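Local coordinates for protein endo-arabinase (Bacteroides thetaiotaomicron, PDB 5C0P) that probably hydrolyses glycosidic bonds in arabinan as a glycoside hydrolase of family 43, and binds magnesium, at residues S72-Q77 with L122-I127; S138-K143 with P207-L212; N255-G260 with Y276-S281. All coordinates share one frame; numbering follows the deposited sequence.

Contact 1. Residues S72-Q77 with L122-I127; sequences SDFWGQ and LVNKAI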
loop_
_atom_site.group_PDB
_atom_site.type_symbol
_atom_site.label_atom_id
_atom_site.label_comp_id
_atom_site.label_asym_id
_atom_site.label_seq_id
_atom_site.Cartn_x
_atom_site.Cartn_y
_atom_site.Cartn_z
ATOM N N SER A 72 18.465 15.425 7.474
ATOM C CA SER A 72 19.272 14.607 8.379
ATOM C C SER A 72 18.586 14.332 9.716
ATOM O O SER A 72 18.911 13.360 10.394
ATOM C CB SER A 72 20.641 15.246 8.613
ATOM O OG SER A 72 20.511 16.516 9.221
ATOM N N ASP A 73 17.634 15.181 10.092
ATOM C CA ASP A 73 16.925 15.000 11.356
ATOM C C ASP A 73 15.650 14.164 11.254
ATOM O O ASP A 73 14.985 13.927 12.260
ATOM C CB ASP A 73 16.643 16.343 12.040
ATOM C CG ASP A 73 15.724 17.243 11.233
ATOM O OD1 ASP A 73 15.332 16.882 10.103
ATOM O OD2 ASP A 73 15.407 18.346 11.734
ATOM N N PHE A 74 15.318 13.698 10.054
ATOM C CA PHE A 74 14.174 12.802 9.899
ATOM C C PHE A 74 14.442 11.490 10.621
ATOM O O PHE A 74 15.553 10.955 10.570
ATOM C CB PHE A 74 13.906 12.529 8.430
ATOM C CG PHE A 74 12.663 11.722 8.178
ATOM C CD1 PHE A 74 11.411 12.187 8.573
ATOM C CD2 PHE A 74 12.744 10.505 7.523
ATOM C CE1 PHE A 74 10.254 11.438 8.317
ATOM C CE2 PHE A 74 11.600 9.751 7.268
ATOM C CZ PHE A 74 10.350 10.222 7.668
ATOM N N TRP A 75 13.419 10.962 11.288
ATOM C CA TRP A 75 13.596 9.803 12.144
ATOM C C TRP A 75 14.028 8.551 11.402
ATOM O O TRP A 75 14.718 7.707 11.972
ATOM C CB TRP A 75 12.297 9.497 12.896
ATOM C CG TRP A 75 11.232 8.842 12.049
ATOM C CD1 TRP A 75 10.259 9.470 11.326
ATOM C CD2 TRP A 75 11.017 7.432 11.870
ATOM N NE1 TRP A 75 9.468 8.543 10.687
ATOM C CE2 TRP A 75 9.906 7.286 11.009
ATOM C CE3 TRP A 75 11.658 6.283 12.346
ATOM C CZ2 TRP A 75 9.418 6.029 10.619
ATOM C CZ3 TRP A 75 11.175 5.034 11.952
ATOM C CH2 TRP A 75 10.067 4.918 11.102
ATOM N N GLY A 76 13.597 8.418 10.152
ATOM C CA GLY A 76 13.783 7.173 9.423
ATOM C C GLY A 76 14.696 7.335 8.226
ATOM O O GLY A 76 14.249 7.678 7.138
ATOM N N GLN A 77 15.977 7.063 8.422
ATOM C CA GLN A 77 16.942 7.282 7.354
ATOM C C GLN A 77 17.094 6.082 6.427
ATOM O O GLN A 77 17.755 6.184 5.394
ATOM C CB GLN A 77 18.295 7.692 7.924
ATOM C CG GLN A 77 18.266 9.008 8.708
ATOM C CD GLN A 77 18.068 10.223 7.813
ATOM O OE1 GLN A 77 18.609 10.290 6.708
ATOM N NE2 GLN A 77 17.288 11.192 8.288
ATOM N N LEU A 122 4.667 14.940 8.698
ATOM C CA LEU A 122 3.494 15.440 9.404
ATOM C C LEU A 122 3.812 15.483 10.891
ATOM O O LEU A 122 3.574 16.495 11.561
ATOM C CB LEU A 122 2.279 14.564 9.095
ATOM C CG LEU A 122 0.970 15.009 9.734
ATOM C CD1 LEU A 122 0.580 16.417 9.271
ATOM C CD2 LEU A 122 -0.122 13.980 9.432
ATOM N N VAL A 123 4.359 14.373 11.393
ATOM C CA VAL A 123 5.065 14.310 12.669
ATOM C C VAL A 123 6.341 13.506 12.410
ATOM O O VAL A 123 6.375 12.675 11.487
ATOM C CB VAL A 123 4.238 13.635 13.791
ATOM C CG1 VAL A 123 2.949 14.411 14.059
ATOM C CG2 VAL A 123 3.928 12.192 13.450
ATOM N N ASN A 124 7.383 13.759 13.200
ATOM C CA ASN A 124 8.675 13.111 12.962
ATOM C C ASN A 124 8.827 11.775 13.692
ATOM O O ASN A 124 9.762 11.562 14.478
ATOM C CB ASN A 124 9.827 14.043 13.309
ATOM C CG ASN A 124 11.162 13.533 12.782
ATOM O OD1 ASN A 124 11.200 12.754 11.825
ATOM N ND2 ASN A 124 12.253 13.963 13.407
ATOM N N LYS A 125 7.883 10.879 13.420
ATOM C CA LYS A 125 7.903 9.529 13.970
ATOM C C LYS A 125 6.860 8.692 13.251
ATOM O O LYS A 125 5.952 9.229 12.608
ATOM C CB LYS A 125 7.621 9.527 15.473
ATOM C CG LYS A 125 6.263 10.043 15.876
ATOM C CD LYS A 125 6.116 9.934 17.393
ATOM C CE LYS A 125 4.926 10.731 17.908
ATOM N NZ LYS A 125 4.938 10.873 19.398
ATOM N N ALA A 126 6.988 7.374 13.362
ATOM C CA ALA A 126 6.047 6.457 12.741
ATOM C C ALA A 126 4.651 6.618 13.340
ATOM O O ALA A 126 4.510 6.928 14.521
ATOM C CB ALA A 126 6.517 5.024 12.923
ATOM N N ILE A 127 3.637 6.387 12.516
ATOM C CA ILE A 127 2.251 6.339 12.976
ATOM C C ILE A 127 1.902 4.932 13.489
ATOM O O ILE A 127 0.985 4.754 14.292
ATOM C CB ILE A 127 1.296 6.781 11.839
ATOM C CG1 ILE A 127 -0.112 7.031 12.380
ATOM C CG2 ILE A 127 1.286 5.761 10.697
ATOM C CD1 ILE A 127 -0.177 8.102 13.453
#

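Contact 2. Residues S138-K143 with P207-L212; sequences SLYIDK and PFIYRL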
loop_
_atom_site.group_PDB
_atom_site.type_symbol
_atom_site.label_atom_id
_atom_site.label_comp_id
_atom_site.label_asym_id
_atom_site.label_seq_id
_atom_site.Cartn_x
_atom_site.Cartn_y
_atom_site.Cartn_z
ATOM N N SER A 138 -1.315 1.927 5.213
ATOM C CA SER A 138 -2.163 2.515 4.183
ATOM C C SER A 138 -3.355 3.234 4.797
ATOM O O SER A 138 -3.620 3.118 6.000
ATOM C CB SER A 138 -2.638 1.440 3.205
ATOM O OG SER A 138 -3.516 0.526 3.839
ATOM N N LEU A 139 -4.079 3.978 3.964
ATOM C CA LEU A 139 -5.203 4.788 4.423
ATOM C C LEU A 139 -6.485 4.286 3.779
ATOM O O LEU A 139 -6.554 4.089 2.562
ATOM C CB LEU A 139 -4.972 6.254 4.046
ATOM C CG LEU A 139 -6.048 7.269 4.435
ATOM C CD1 LEU A 139 -6.120 7.433 5.935
ATOM C CD2 LEU A 139 -5.768 8.607 3.772
ATOM N N TYR A 140 -7.482 4.027 4.615
ATOM C CA TYR A 140 -8.837 3.738 4.162
ATOM C C TYR A 140 -9.778 4.799 4.730
ATOM O O TYR A 140 -9.753 5.082 5.930
ATOM C CB TYR A 140 -9.283 2.335 4.604
ATOM C CG TYR A 140 -10.764 2.110 4.385
ATOM C CD1 TYR A 140 -11.294 2.054 3.096
ATOM C CD2 TYR A 140 -11.647 1.994 5.459
ATOM C CE1 TYR A 140 -12.652 1.881 2.881
ATOM C CE2 TYR A 140 -13.015 1.812 5.250
ATOM C CZ TYR A 140 -13.510 1.765 3.962
ATOM O OH TYR A 140 -14.854 1.595 3.745
ATOM N N ILE A 141 -10.602 5.392 3.867
ATOM C CA ILE A 141 -11.609 6.358 4.301
ATOM C C ILE A 141 -12.955 5.657 4.326
ATOM O O ILE A 141 -13.445 5.173 3.292
ATOM C CB ILE A 141 -11.673 7.591 3.370
ATOM C CG1 ILE A 141 -10.288 8.244 3.253
ATOM C CG2 ILE A 141 -12.749 8.573 3.845
ATOM C CD1 ILE A 141 -9.716 8.759 4.583
ATOM N N ASP A 142 -13.564 5.593 5.507
ATOM C CA ASP A 142 -14.791 4.825 5.649
ATOM C C ASP A 142 -16.024 5.570 5.132
ATOM O O ASP A 142 -15.914 6.696 4.630
ATOM C CB ASP A 142 -14.958 4.277 7.085
ATOM C CG ASP A 142 -15.269 5.353 8.118
ATOM O OD1 ASP A 142 -15.796 6.425 7.765
ATOM O OD2 ASP A 142 -15.015 5.098 9.320
ATOM N N LYS A 143 -17.188 4.942 5.240
ATOM C CA LYS A 143 -18.413 5.513 4.683
ATOM C C LYS A 143 -18.762 6.906 5.231
ATOM O O LYS A 143 -19.392 7.712 4.543
ATOM C CB LYS A 143 -19.584 4.556 4.905
ATOM C CG LYS A 143 -20.852 4.992 4.199
ATOM C CD LYS A 143 -22.093 4.396 4.835
ATOM C CE LYS A 143 -23.315 5.262 4.551
ATOM N NZ LYS A 143 -24.575 4.472 4.558
ATOM N N PRO A 207 -1.819 -4.296 2.824
ATOM C CA PRO A 207 -3.277 -4.225 2.980
ATOM C C PRO A 207 -3.899 -2.979 2.335
ATOM O O PRO A 207 -3.385 -1.869 2.470
ATOM C CB PRO A 207 -3.460 -4.165 4.501
ATOM C CG PRO A 207 -2.160 -3.590 5.009
ATOM C CD PRO A 207 -1.112 -4.151 4.106
ATOM N N PHE A 208 -5.018 -3.181 1.646
ATOM C CA PHE A 208 -5.737 -2.097 1.007
ATOM C C PHE A 208 -7.210 -2.459 0.951
ATOM O O PHE A 208 -7.562 -3.526 0.455
ATOM C CB PHE A 208 -5.202 -1.862 -0.406
ATOM C CG PHE A 208 -5.762 -0.619 -1.050
ATOM C CD1 PHE A 208 -5.187 0.623 -0.810
ATOM C CD2 PHE A 208 -6.877 -0.692 -1.859
ATOM C CE1 PHE A 208 -5.711 1.775 -1.386
ATOM C CE2 PHE A 208 -7.418 0.450 -2.434
ATOM C CZ PHE A 208 -6.831 1.682 -2.207
ATOM N N ILE A 209 -8.075 -1.572 1.439
ATOM C CA ILE A 209 -9.508 -1.841 1.434
ATOM C C ILE A 209 -10.220 -1.050 0.342
ATOM O O ILE A 209 -9.950 0.138 0.142
ATOM C CB ILE A 209 -10.154 -1.526 2.813
ATOM C CG1 ILE A 209 -9.671 -2.522 3.874
ATOM C CG2 ILE A 209 -11.674 -1.558 2.722
ATOM C CD1 ILE A 209 -10.098 -2.170 5.319
ATOM N N TYR A 210 -11.128 -1.727 -0.358
ATOM C CA TYR A 210 -12.049 -1.077 -1.287
ATOM C C TYR A 210 -13.479 -1.344 -0.826
ATOM O O TYR A 210 -13.856 -2.493 -0.587
ATOM C CB TYR A 210 -11.846 -1.633 -2.695
ATOM C CG TYR A 210 -12.725 -0.980 -3.735
ATOM C CD1 TYR A 210 -12.406 0.270 -4.249
ATOM C CD2 TYR A 210 -13.856 -1.617 -4.215
ATOM C CE1 TYR A 210 -13.203 0.880 -5.206
ATOM C CE2 TYR A 210 -14.662 -1.016 -5.169
ATOM C CZ TYR A 210 -14.328 0.229 -5.660
ATOM O OH TYR A 210 -15.134 0.823 -6.612
ATOM N N ARG A 211 -14.280 -0.289 -0.707
ATOM C CA ARG A 211 -15.654 -0.419 -0.243
ATOM C C ARG A 211 -16.604 -0.518 -1.428
ATOM O O ARG A 211 -16.571 0.326 -2.328
ATOM C CB ARG A 211 -16.051 0.780 0.627
ATOM C CG ARG A 211 -17.465 0.685 1.178
ATOM C CD ARG A 211 -17.821 1.862 2.070
ATOM N NE ARG A 211 -17.896 3.131 1.347
ATOM C CZ ARG A 211 -16.978 4.091 1.408
ATOM N NH1 ARG A 211 -15.888 3.930 2.150
ATOM N NH2 ARG A 211 -17.146 5.210 0.714
ATOM N N LEU A 212 -17.446 -1.545 -1.424
ATOM C CA LEU A 212 -18.442 -1.725 -2.470
ATOM C C LEU A 212 -19.651 -0.830 -2.233
ATOM O O LEU A 212 -19.842 -0.312 -1.128
ATOM C CB LEU A 212 -18.896 -3.184 -2.503
ATOM C CG LEU A 212 -17.761 -4.185 -2.662
ATOM C CD1 LEU A 212 -18.311 -5.609 -2.687
ATOM C CD2 LEU A 212 -16.987 -3.895 -3.940
HETATM O O HOH W 1 -7.871 1.434 1.557
HETATM O O HOH W 2 -14.574 6.992 0.863
#

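Contact 3. Residues N255-G260 with Y276-S281; sequences NSDDGG and YHAPNS. With GOL (glycerol), chain I.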
loop_
_atom_site.group_PDB
_atom_site.type_symbol
_atom_site.label_atom_id
_atom_site.label_comp_id
_atom_site.label_asym_id
_atom_site.label_seq_id
_atom_site.Cartn_x
_atom_site.Cartn_y
_atom_site.Cartn_z
ATOM N N ASN A 255 -4.105 -13.722 -9.039
ATOM C CA ASN A 255 -3.100 -13.749 -10.098
ATOM C C ASN A 255 -2.112 -14.900 -9.955
ATOM O O ASN A 255 -1.945 -15.449 -8.860
ATOM C CB ASN A 255 -2.337 -12.420 -10.109
ATOM C CG ASN A 255 -1.613 -12.151 -8.798
ATOM O OD1 ASN A 255 -2.111 -12.473 -7.710
ATOM N ND2 ASN A 255 -0.426 -11.570 -8.893
ATOM N N SER A 256 -1.455 -15.253 -11.061
ATOM C CA SER A 256 -0.452 -16.305 -11.078
ATOM C C SER A 256 0.820 -15.831 -11.755
ATOM O O SER A 256 1.623 -16.643 -12.220
ATOM C CB SER A 256 -0.985 -17.537 -11.803
ATOM O OG SER A 256 -2.010 -18.153 -11.046
ATOM N N ASP A 257 1.009 -14.515 -11.803
ATOM C CA ASP A 257 2.163 -13.942 -12.480
ATOM C C ASP A 257 3.304 -13.503 -11.549
ATOM O O ASP A 257 4.169 -12.726 -11.961
ATOM C CB ASP A 257 1.730 -12.773 -13.377
ATOM C CG ASP A 257 0.994 -11.691 -12.622
ATOM O OD1 ASP A 257 0.907 -11.778 -11.381
ATOM O OD2 ASP A 257 0.514 -10.739 -13.285
ATOM N N ASP A 258 3.310 -14.020 -10.318
ATOM C CA ASP A 258 4.353 -13.706 -9.334
ATOM C C ASP A 258 4.329 -12.218 -9.008
ATOM O O ASP A 258 5.354 -11.625 -8.688
ATOM C CB ASP A 258 5.741 -14.147 -9.850
ATOM C CG ASP A 258 6.819 -14.110 -8.778
ATOM O OD1 ASP A 258 6.537 -14.523 -7.640
ATOM O OD2 ASP A 258 7.962 -13.678 -9.083
ATOM N N GLY A 259 3.143 -11.623 -9.078
ATOM C CA GLY A 259 2.989 -10.207 -8.811
ATOM C C GLY A 259 2.261 -9.907 -7.518
ATOM O O GLY A 259 1.528 -10.745 -6.992
ATOM N N GLY A 260 2.436 -8.698 -6.995
ATOM C CA GLY A 260 1.721 -8.330 -5.785
ATOM C C GLY A 260 1.889 -6.883 -5.377
ATOM O O GLY A 260 2.370 -6.053 -6.153
ATOM N N TYR A 276 -0.312 -3.154 -9.611
ATOM C CA TYR A 276 0.587 -3.975 -8.798
ATOM C C TYR A 276 1.869 -4.195 -9.572
ATOM O O TYR A 276 1.948 -3.817 -10.727
ATOM C CB TYR A 276 -0.061 -5.317 -8.431
ATOM C CG TYR A 276 -0.366 -6.270 -9.569
ATOM C CD1 TYR A 276 0.487 -7.327 -9.871
ATOM C CD2 TYR A 276 -1.540 -6.148 -10.300
ATOM C CE1 TYR A 276 0.185 -8.228 -10.891
ATOM C CE2 TYR A 276 -1.853 -7.040 -11.322
ATOM C CZ TYR A 276 -0.983 -8.068 -11.612
ATOM O OH TYR A 276 -1.304 -8.954 -12.624
ATOM N N HIS A 277 2.881 -4.812 -8.962
ATOM C CA HIS A 277 4.083 -5.109 -9.740
ATOM C C HIS A 277 4.191 -6.594 -10.020
ATOM O O HIS A 277 3.707 -7.411 -9.242
ATOM C CB HIS A 277 5.362 -4.598 -9.058
ATOM C CG HIS A 277 5.780 -5.410 -7.868
ATOM N ND1 HIS A 277 5.565 -4.993 -6.575
ATOM C CD2 HIS A 277 6.381 -6.622 -7.779
ATOM C CE1 HIS A 277 6.024 -5.907 -5.735
ATOM N NE2 HIS A 277 6.518 -6.911 -6.448
ATOM N N ALA A 278 4.819 -6.939 -11.138
ATOM C CA ALA A 278 5.128 -8.327 -11.459
ATOM C C ALA A 278 6.339 -8.340 -12.371
ATOM O O ALA A 278 6.602 -7.360 -13.060
ATOM C CB ALA A 278 3.943 -8.990 -12.151
ATOM N N PRO A 279 7.125 -9.428 -12.353
ATOM C CA PRO A 279 7.141 -10.493 -11.354
ATOM C C PRO A 279 7.770 -9.901 -10.095
ATOM O O PRO A 279 7.884 -8.670 -9.994
ATOM C CB PRO A 279 8.070 -11.538 -11.982
ATOM C CG PRO A 279 9.021 -10.733 -12.783
ATOM C CD PRO A 279 8.218 -9.573 -13.325
ATOM N N ASN A 280 8.184 -10.743 -9.155
ATOM C CA ASN A 280 8.578 -10.227 -7.847
ATOM C C ASN A 280 10.088 -10.083 -7.660
ATOM O O ASN A 280 10.562 -9.777 -6.569
ATOM C CB ASN A 280 7.967 -11.075 -6.730
ATOM C CG ASN A 280 8.053 -10.398 -5.375
ATOM O OD1 ASN A 280 7.776 -9.197 -5.246
ATOM N ND2 ASN A 280 8.461 -11.155 -4.356
ATOM N N SER A 281 10.843 -10.305 -8.728
ATOM C CA SER A 281 12.291 -10.139 -8.668
ATOM C C SER A 281 12.847 -9.817 -10.044
ATOM O O SER A 281 12.212 -10.113 -11.060
ATOM C CB SER A 281 12.957 -11.407 -8.119
ATOM O OG SER A 281 12.668 -12.525 -8.937
HETATM C C1 GOL I . -6.108 -8.380 -13.448
HETATM C C2 GOL I . -6.223 -9.284 -12.225
HETATM O O2 GOL I . -7.054 -8.673 -11.264
HETATM C C3 GOL I . -4.847 -9.509 -11.617
HETATM O O3 GOL I . -4.088 -10.323 -12.480
HETATM O O HOH W 3 10.420 -13.757 -7.836
#

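Contact 1. Residues S72-Q77 with L122-I127
Asp73 meets Asn124 through its backbone carbonyl: Asn124 ND2 donates to Asp73 O over 3.0 Å, with the donor tilted a little out of the carbonyl plane. At Phe74 the ring reaches the other arm of the same amide, CD1 lying 3.3 Å from Asn124 OD1, while Phe68 and Phe98 pack edge-to-face with it. Trp75 completes the grip, since its backbone N donates to Asn124 OD1 at 2.9 Å. With one end of the amide giving and the other accepting, its orientation is fixed. The Trp75 side chain, with CG between the backbone N and the carbonyl carbon (chi1 76°), lays one indole face against the chain at Lys125 and Ala126. Lys125 CA makes a CH-pi contact 3.8 Å from the centroid of the five-membered ring, and Ala126 CB lies 3.8 Å from Trp75 CZ2. An alanine in place of Trp75 would probably leave the backbone of Lys125 and Ala126 without the indole over it and open a gap beside the Ala126 methyl. Gln77 NE2 donates to Phe74 O and Lys71 O. The two loops lead into strand 78-88 and out of strand 120-121, the outermost strands of one four-stranded antiparallel blade of the family's five-bladed beta-propeller.

Contact 2. Residues S138-K143 with P207-L212
Arg211 NH1 is gripped by two acceptors across the contact, donating to Tyr140 OH and to Ile141 O, each at 3.0 Å. Both partners lie close to the guanidinium plane, and Ile141 O is met on a lone pair in its carbonyl plane. The arginine chain runs extended to CD and then bends (chi3 67°), which turns NE back toward the 138-143 segment. Lys143 CA sits over the centre of one guanidinium face, 3.8 Å above the plane. At NH2 a water accepts a bond and passes one on to Ile141 O, giving this carbonyl two donors. The Tyr140 ring stands 62° from the guanidinium plane, and Ile209 CG2 comes over one of its faces in a CH-pi contact, 3.8 Å from the ring centroid. At the other end of the strands, Ser138 OG donates to Pro207 O over 2.8 Å. A second water donates to Leu139 O and Ile209 O and lies over the centre of the Phe208 ring. The strands run nearly parallel, 16° apart, with axes 7.0 Å from each other, and are joined by side chains and waters that reach backbone carbonyls, with no direct bond between the two backbones. Each pairs within its own sheet, strand 138-141 with 147-153 and strand 207-211 with 217-224. Here neighbouring blades of a beta-propeller meet near its central axis, where Ser138 lies close to the magnesium-binding Asp84.

Contact 3. Residues N255-G260 with Y276-S281
Gly260 and His277 form an antiparallel hydrogen-bonded pair, Gly260 N giving to His277 O at 2.9 Å and His277 N to Gly260 O at 3.1 Å. The pair closes the open end of the beta-hairpin of strands 260-266 and 272-278, part of a propeller blade. Before it, the chain turns at Asp258 with a positive phi; beyond Ala278, a cis peptide leads into Pro279. Gly259 CA approaches His277 O so closely that a beta carbon there would collide with that oxygen and with the Tyr276 ring. Among the side chains, Tyr276 and Asp257 meet tip to tip, the OH donating to the syn lone pair of Asp257 OD2 over 2.6 Å. The other carboxylate oxygen, OD1, takes a bond from Asn255 ND2, which also reaches Gly259 O, so one amide nitrogen ties the turn together. A glycerol, probably from the crystallisation liquor, donates from O3 to Tyr276 OH. Asp258 CG, anti to the backbone N (chi1 -168°), is carried toward Asn280, whose N donates to Asp258 OD2 at 2.9 Å from above the carboxylate plane, and a water links that oxygen to Ser281 OG. His277, whose side chain lies close to that of the magnesium-binding His261, carries Gly260 O over one ring face. In the plane of that ring, His277 NE2 donates almost straight to Asn280 OD1 at 2.9 Å, an oxygen that also accepts from Arg27 NH2.

The three contacts share no strand or loop, do not touch and differ in depth. Contact 1 is a surface contact centred about 19 Å from the centre of the chain; contact 2 is nearest that centre, at about 11 Å, and both it and contact 3 (about 15 Å, across the chain's centre from contact 1) are partly buried. Contact 1 joins two loops by an asparagine amide that both donates and accepts and by an indole face. Contact 2 bridges strands of different sheets with side chains and waters, whereas contact 3 has true backbone pairing within one hairpin, supplemented by carboxylates. Contacts 2 and 3 approach the magnesium site of Asp84 and His261; contact 1 lies away from it.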